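Local coordinates for fatty acid/retinol binding protein protein 7, isoform A, confirmed BY transcript evidence (Caenorhabditis elegans, PDB 2W9Y) that probably binds fatty acids such as oleic acid, and perhaps retinoids, as a small all-helical lipid carrier of nematodes, at residues 17-22 with 74-79; 88-93 with 117-122. One frame throughout, in Å; residues are numbered along the deposited sequence.

Interaction 1 (17-22 with 74-79); sequences PTEQLE and KKRLDG
A bidentate, side-on salt bridge between E19 and R76 pins the first turn of helix 18-26 to the chain leaving helix 60-75, within the all-helical fold of the nematode fatty acid and retinol binding (Gp-FAR-1) family. R76 sits in a type I beta turn, K75 to D78, and its side chain runs extended from CG to NE toward the start of helix 18-26, where P17 holds the N-cap position. E19 comes to meet it from the opposite direction. Its CG lies between the backbone N and the carbonyl carbon (chi1 53°), and a bend at chi2 turns the carboxylate toward the arginine. R76 NE donates to E19 OE1 at 2.7 Å, while R76 NH2 donates to E19 OE2, also at 2.7 Å. Both carboxylate oxygens are met on their syn sides. The fit is nevertheless twisted: the carboxylate and guanidinium planes stand 44° apart, and each donor lies a little under 30° out of the carboxylate plane. P17 covers one face of the guanidinium, its CB 3.4 Å above the plane and over its centre. The charged groups have further partners. R76 NH2 also pairs with D137, whose OD2 accepts a hydrogen bond from T18 OG1; R76 NH1 bonds to N135 and E19 OE1 to N73. R76 therefore draws the C-terminal residues into the same joint. A leucine here would remove the guanidinium and probably leave the carboxylates of E19 and D137 without their shared cation, E19 freer to turn, and the P17 ring without its flat neighbour. The closest approach of that ring is P17 CB to R76 CZ, 3.5 Å.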
loop_
_atom_site.group_PDB
_atom_site.type_symbol
_atom_site.label_atom_id
_atom_site.label_comp_id
_atom_site.label_asym_id
_atom_site.label_seq_id
_atom_site.Cartn_x
_atom_site.Cartn_y
_atom_site.Cartn_z
ATOM N N PRO A 17 4.675 -0.260 -2.864
ATOM C CA PRO A 17 5.766 0.759 -2.745
ATOM C C PRO A 17 6.696 0.452 -1.585
ATOM O O PRO A 17 6.296 -0.189 -0.613
ATOM C CB PRO A 17 5.021 2.063 -2.471
ATOM C CG PRO A 17 3.572 1.827 -3.065
ATOM C CD PRO A 17 3.317 0.367 -2.715
ATOM N N THR A 18 7.943 0.889 -1.709
ATOM C CA THR A 18 8.988 0.693 -0.689
ATOM C C THR A 18 8.539 1.172 0.677
ATOM O O THR A 18 8.736 0.437 1.719
ATOM C CB THR A 18 10.339 1.312 -1.116
ATOM O OG1 THR A 18 10.825 0.535 -2.245
ATOM C CG2 THR A 18 11.387 1.150 0.041
ATOM N N GLU A 19 7.877 2.335 0.680
ATOM C CA GLU A 19 7.491 2.903 1.946
ATOM C C GLU A 19 6.459 2.024 2.705
ATOM O O GLU A 19 6.565 1.903 3.931
ATOM C CB GLU A 19 7.021 4.354 1.816
ATOM C CG GLU A 19 5.888 4.576 0.741
ATOM C CD GLU A 19 6.427 4.947 -0.661
ATOM O OE1 GLU A 19 5.718 5.725 -1.402
ATOM O OE2 GLU A 19 7.523 4.460 -1.051
ATOM N N GLN A 20 5.514 1.391 2.004
ATOM C CA GLN A 20 4.594 0.452 2.677
ATOM C C GLN A 20 5.363 -0.717 3.270
ATOM O O GLN A 20 5.055 -1.116 4.377
ATOM C CB GLN A 20 3.471 -0.088 1.758
ATOM C CG GLN A 20 2.098 0.682 1.857
ATOM C CD GLN A 20 2.070 1.928 0.949
ATOM O OE1 GLN A 20 3.064 2.306 0.330
ATOM N NE2 GLN A 20 0.932 2.562 0.885
ATOM N N LEU A 21 6.327 -1.279 2.519
ATOM C CA LEU A 21 7.060 -2.450 2.993
ATOM C C LEU A 21 7.941 -2.085 4.164
ATOM O O LEU A 21 8.022 -2.872 5.132
ATOM C CB LEU A 21 7.924 -3.044 1.863
ATOM C CG LEU A 21 7.126 -3.721 0.752
ATOM C CD1 LEU A 21 7.992 -4.143 -0.504
ATOM C CD2 LEU A 21 6.425 -4.977 1.268
ATOM N N GLU A 22 8.579 -0.916 4.114
ATOM C CA GLU A 22 9.475 -0.501 5.205
ATOM C C GLU A 22 8.643 -0.243 6.412
ATOM O O GLU A 22 9.066 -0.614 7.536
ATOM C CB GLU A 22 10.276 0.790 4.859
ATOM C CG GLU A 22 11.437 0.528 3.837
ATOM C CD GLU A 22 12.151 1.809 3.369
ATOM O OE1 GLU A 22 11.604 2.924 3.496
ATOM O OE2 GLU A 22 13.267 1.709 2.848
ATOM N N LYS A 74 2.386 10.102 -2.239
ATOM C CA LYS A 74 1.869 11.256 -3.015
ATOM C C LYS A 74 2.748 11.573 -4.155
ATOM O O LYS A 74 2.244 11.842 -5.265
ATOM C CB LYS A 74 1.776 12.512 -2.122
ATOM C CG LYS A 74 0.701 12.433 -1.073
ATOM C CD LYS A 74 0.689 13.739 -0.205
ATOM C CE LYS A 74 -0.255 13.587 0.996
ATOM N NZ LYS A 74 -0.094 14.755 1.910
ATOM N N LYS A 75 4.051 11.523 -3.910
ATOM C CA LYS A 75 5.046 11.946 -4.892
ATOM C C LYS A 75 4.843 11.099 -6.145
ATOM O O LYS A 75 5.105 11.546 -7.261
ATOM C CB LYS A 75 6.464 11.744 -4.321
ATOM C CG LYS A 75 7.517 12.154 -5.300
ATOM C CD LYS A 75 8.854 12.571 -4.679
ATOM C CE LYS A 75 9.702 13.258 -5.757
ATOM N NZ LYS A 75 9.545 14.746 -5.952
ATOM N N ARG A 76 4.387 9.865 -5.953
ATOM C CA ARG A 76 4.369 8.895 -7.051
ATOM C C ARG A 76 3.320 9.316 -8.075
ATOM O O ARG A 76 3.289 8.819 -9.168
ATOM C CB ARG A 76 4.020 7.499 -6.503
ATOM C CG ARG A 76 5.197 6.910 -5.624
ATOM C CD ARG A 76 4.757 5.720 -4.854
ATOM N NE ARG A 76 5.910 5.188 -4.032
ATOM C CZ ARG A 76 6.822 4.310 -4.475
ATOM N NH1 ARG A 76 6.765 3.745 -5.700
ATOM N NH2 ARG A 76 7.811 3.936 -3.647
ATOM N N LEU A 77 2.388 10.162 -7.678
ATOM C CA LEU A 77 1.332 10.559 -8.648
ATOM C C LEU A 77 1.714 11.784 -9.503
ATOM O O LEU A 77 1.040 12.119 -10.523
ATOM C CB LEU A 77 -0.008 10.820 -7.925
ATOM C CG LEU A 77 -0.558 9.686 -7.053
ATOM C CD1 LEU A 77 -1.844 10.091 -6.352
ATOM C CD2 LEU A 77 -0.850 8.541 -7.950
ATOM N N ASP A 78 2.767 12.462 -9.124
ATOM C CA ASP A 78 3.100 13.752 -9.808
ATOM C C ASP A 78 3.353 13.667 -11.309
ATOM O O ASP A 78 4.125 12.808 -11.774
ATOM C CB ASP A 78 4.329 14.462 -9.138
ATOM C CG ASP A 78 3.996 15.050 -7.747
ATOM O OD1 ASP A 78 2.788 15.191 -7.376
ATOM O OD2 ASP A 78 4.967 15.376 -6.988
ATOM N N GLY A 79 2.723 14.577 -12.081
ATOM C CA GLY A 79 3.007 14.635 -13.509
ATOM C C GLY A 79 2.392 13.604 -14.424
ATOM O O GLY A 79 2.492 13.740 -15.678
#

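Interaction 2 (88-93 with 117-122); sequences AKKLIH and HQEFQS
K90 and E119 reach for each other at the protein surface, their side chains crossing at about a right angle. K90 leaves its helix with CG beside the backbone N and anti to the carbonyl carbon (chi1 -74°). A bend at chi3 (90°) then swings CE and NZ toward the glutamate. E119 starts in the same way but stays extended beyond CG, presenting OE2 to the ammonium group. The two form a salt bridge, with K90 NZ modelled 2.2 Å from E119 OE2. That separation is implausibly short, and E119 was built in two conformers, so the exact placement of the pair is doubtful. In this conformer E119 OE1 stands back, 3.9 Å from K90 NZ. The bridge spans helices 82-104 and 111-121 of the all-helical Gp-FAR-1 fold, where the backbones are well separated: K90 CA and E119 CA lie 10.3 Å apart. F140, the C-terminal residue, touches both helices, packing on L91 and stacking its ring with that of F120. R115 makes a long, weak ion pair with E119 OE2. A sulfate ion, probably from the crystallisation liquor, lies about 3 Å from the nearest atoms of the E119 side chain.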
loop_
_atom_site.group_PDB
_atom_site.type_symbol
_atom_site.label_atom_id
_atom_site.label_comp_id
_atom_site.label_asym_id
_atom_site.label_seq_id
_atom_site.Cartn_x
_atom_site.Cartn_y
_atom_site.Cartn_z
ATOM N N ALA A 88 -2.740 4.257 -11.067
ATOM C CA ALA A 88 -1.995 4.300 -9.802
ATOM C C ALA A 88 -2.872 4.292 -8.521
ATOM O O ALA A 88 -2.507 3.663 -7.545
ATOM C CB ALA A 88 -1.080 5.501 -9.772
ATOM N N LYS A 89 -4.003 5.002 -8.543
ATOM C CA LYS A 89 -4.971 4.965 -7.422
ATOM C C LYS A 89 -5.569 3.571 -7.229
ATOM O O LYS A 89 -5.792 3.167 -6.111
ATOM C CB LYS A 89 -6.114 5.954 -7.655
ATOM C CG LYS A 89 -5.560 7.356 -7.573
ATOM C CD LYS A 89 -6.624 8.391 -7.880
ATOM C CE LYS A 89 -6.166 9.768 -7.491
ATOM N NZ LYS A 89 -7.243 10.739 -7.845
ATOM N N LYS A 90 -5.800 2.851 -8.314
ATOM C CA LYS A 90 -6.224 1.424 -8.186
ATOM C C LYS A 90 -5.111 0.560 -7.588
ATOM O O LYS A 90 -5.412 -0.350 -6.783
ATOM C CB LYS A 90 -6.610 0.839 -9.529
ATOM C CG LYS A 90 -7.982 1.343 -10.036
ATOM C CD LYS A 90 -8.042 1.339 -11.596
ATOM C CE LYS A 90 -8.554 0.040 -12.179
ATOM N NZ LYS A 90 -8.404 0.038 -13.721
ATOM N N LEU A 91 -3.855 0.842 -7.975
ATOM C CA LEU A 91 -2.736 0.100 -7.431
ATOM C C LEU A 91 -2.650 0.357 -5.897
ATOM O O LEU A 91 -2.614 -0.592 -5.104
ATOM C CB LEU A 91 -1.462 0.456 -8.193
ATOM C CG LEU A 91 -0.157 -0.252 -7.778
ATOM C CD1 LEU A 91 0.861 -0.130 -8.913
ATOM C CD2 LEU A 91 0.464 0.344 -6.462
ATOM N N ILE A 92 -2.739 1.640 -5.465
ATOM C CA ILE A 92 -2.586 1.931 -4.078
ATOM C C ILE A 92 -3.787 1.361 -3.305
ATOM O O ILE A 92 -3.611 0.886 -2.179
ATOM C CB ILE A 92 -2.501 3.448 -3.829
ATOM C CG1 ILE A 92 -1.231 4.006 -4.476
ATOM C CG2 ILE A 92 -2.541 3.773 -2.300
ATOM C CD1 ILE A 92 0.081 3.526 -3.742
ATOM N N HIS A 93 -4.994 1.410 -3.886
ATOM C CA HIS A 93 -6.156 0.773 -3.243
ATOM C C HIS A 93 -5.902 -0.699 -3.003
ATOM O O HIS A 93 -6.187 -1.194 -1.894
ATOM C CB HIS A 93 -7.418 0.969 -4.043
ATOM C CG HIS A 93 -8.655 0.557 -3.326
ATOM N ND1 HIS A 93 -9.324 -0.623 -3.586
ATOM C CD2 HIS A 93 -9.378 1.196 -2.371
ATOM C CE1 HIS A 93 -10.403 -0.695 -2.822
ATOM N NE2 HIS A 93 -10.460 0.395 -2.079
ATOM N N HIS A 117 -1.909 -6.198 -13.135
ATOM C CA HIS A 117 -0.881 -6.557 -14.131
ATOM C C HIS A 117 -1.470 -6.548 -15.548
ATOM O O HIS A 117 -0.824 -6.085 -16.484
ATOM C CB HIS A 117 -0.313 -7.932 -13.817
ATOM C CG HIS A 117 0.808 -8.367 -14.720
ATOM N ND1 HIS A 117 2.037 -7.749 -14.735
ATOM C CD2 HIS A 117 0.863 -9.324 -15.686
ATOM C CE1 HIS A 117 2.810 -8.323 -15.647
ATOM N NE2 HIS A 117 2.139 -9.308 -16.208
ATOM N N GLN A 118 -2.648 -7.145 -15.712
ATOM C CA GLN A 118 -3.286 -7.171 -17.049
ATOM C C GLN A 118 -3.520 -5.723 -17.546
ATOM O O GLN A 118 -3.233 -5.367 -18.717
ATOM C CB GLN A 118 -4.590 -7.972 -16.966
ATOM C CG GLN A 118 -5.222 -8.343 -18.320
ATOM C CD GLN A 118 -6.274 -7.306 -18.774
ATOM O OE1 GLN A 118 -6.419 -6.202 -18.202
ATOM N NE2 GLN A 118 -7.018 -7.673 -19.791
ATOM N N GLU A 119 -3.977 -4.856 -16.644
ATOM C CA GLU A 119 -4.328 -3.498 -17.014
ATOM C C GLU A 119 -3.109 -2.710 -17.411
ATOM O O GLU A 119 -3.168 -1.822 -18.300
ATOM C CB GLU A 119 -5.026 -2.813 -15.844
ATOM C CG GLU A 119 -6.454 -3.333 -15.600
ATOM C CD GLU A 119 -7.040 -2.855 -14.281
ATOM O OE1 GLU A 119 -6.578 -3.314 -13.202
ATOM O OE2 GLU A 119 -7.969 -2.025 -14.307
ATOM N N PHE A 120 -1.994 -2.997 -16.744
ATOM C CA PHE A 120 -0.761 -2.221 -16.994
ATOM C C PHE A 120 -0.356 -2.477 -18.431
ATOM O O PHE A 120 0.121 -1.584 -19.178
ATOM C CB PHE A 120 0.348 -2.677 -16.038
ATOM C CG PHE A 120 1.634 -1.951 -16.244
ATOM C CD1 PHE A 120 1.790 -0.687 -15.725
ATOM C CD2 PHE A 120 2.624 -2.495 -17.065
ATOM C CE1 PHE A 120 3.011 0.050 -15.909
ATOM C CE2 PHE A 120 3.826 -1.800 -17.299
ATOM C CZ PHE A 120 4.017 -0.509 -16.727
ATOM N N GLN A 121 -0.559 -3.719 -18.818
ATOM C CA GLN A 121 -0.153 -4.168 -20.132
ATOM C C GLN A 121 -0.924 -3.484 -21.231
ATOM O O GLN A 121 -0.417 -3.370 -22.318
ATOM C CB GLN A 121 -0.392 -5.666 -20.308
ATOM C CG GLN A 121 0.324 -6.578 -19.363
ATOM C CD GLN A 121 1.787 -6.416 -19.362
ATOM O OE1 GLN A 121 2.439 -6.257 -20.415
ATOM N NE2 GLN A 121 2.342 -6.471 -18.178
ATOM N N SER A 122 -2.134 -3.018 -20.983
ATOM C CA SER A 122 -2.897 -2.353 -22.058
ATOM C C SER A 122 -2.796 -0.803 -22.058
ATOM O O SER A 122 -3.485 -0.104 -22.835
ATOM C CB SER A 122 -4.347 -2.818 -21.971
ATOM O OG SER A 122 -4.837 -2.467 -20.712
#

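Interaction 1 closes before interaction 2 opens, so the two follow in series along the chain, their centres 14 Å apart. Helices 60-75 and 82-104 are consecutive, and residues 88-93 pack directly against both segments of interaction 1. L77 CD2 lies 3.6 Å from A88 CB, and P17 CG lies 3.9 Å from I92 CD1. Helix 82-104 thus links a partly buried joint to a bridge on the surface. The C-terminal residues serve both places: N135 and D137 bind at interaction 1, while F140 packs near interaction 2. Together these contacts join four helices and the chain's end in a single-chain, strand-free fold.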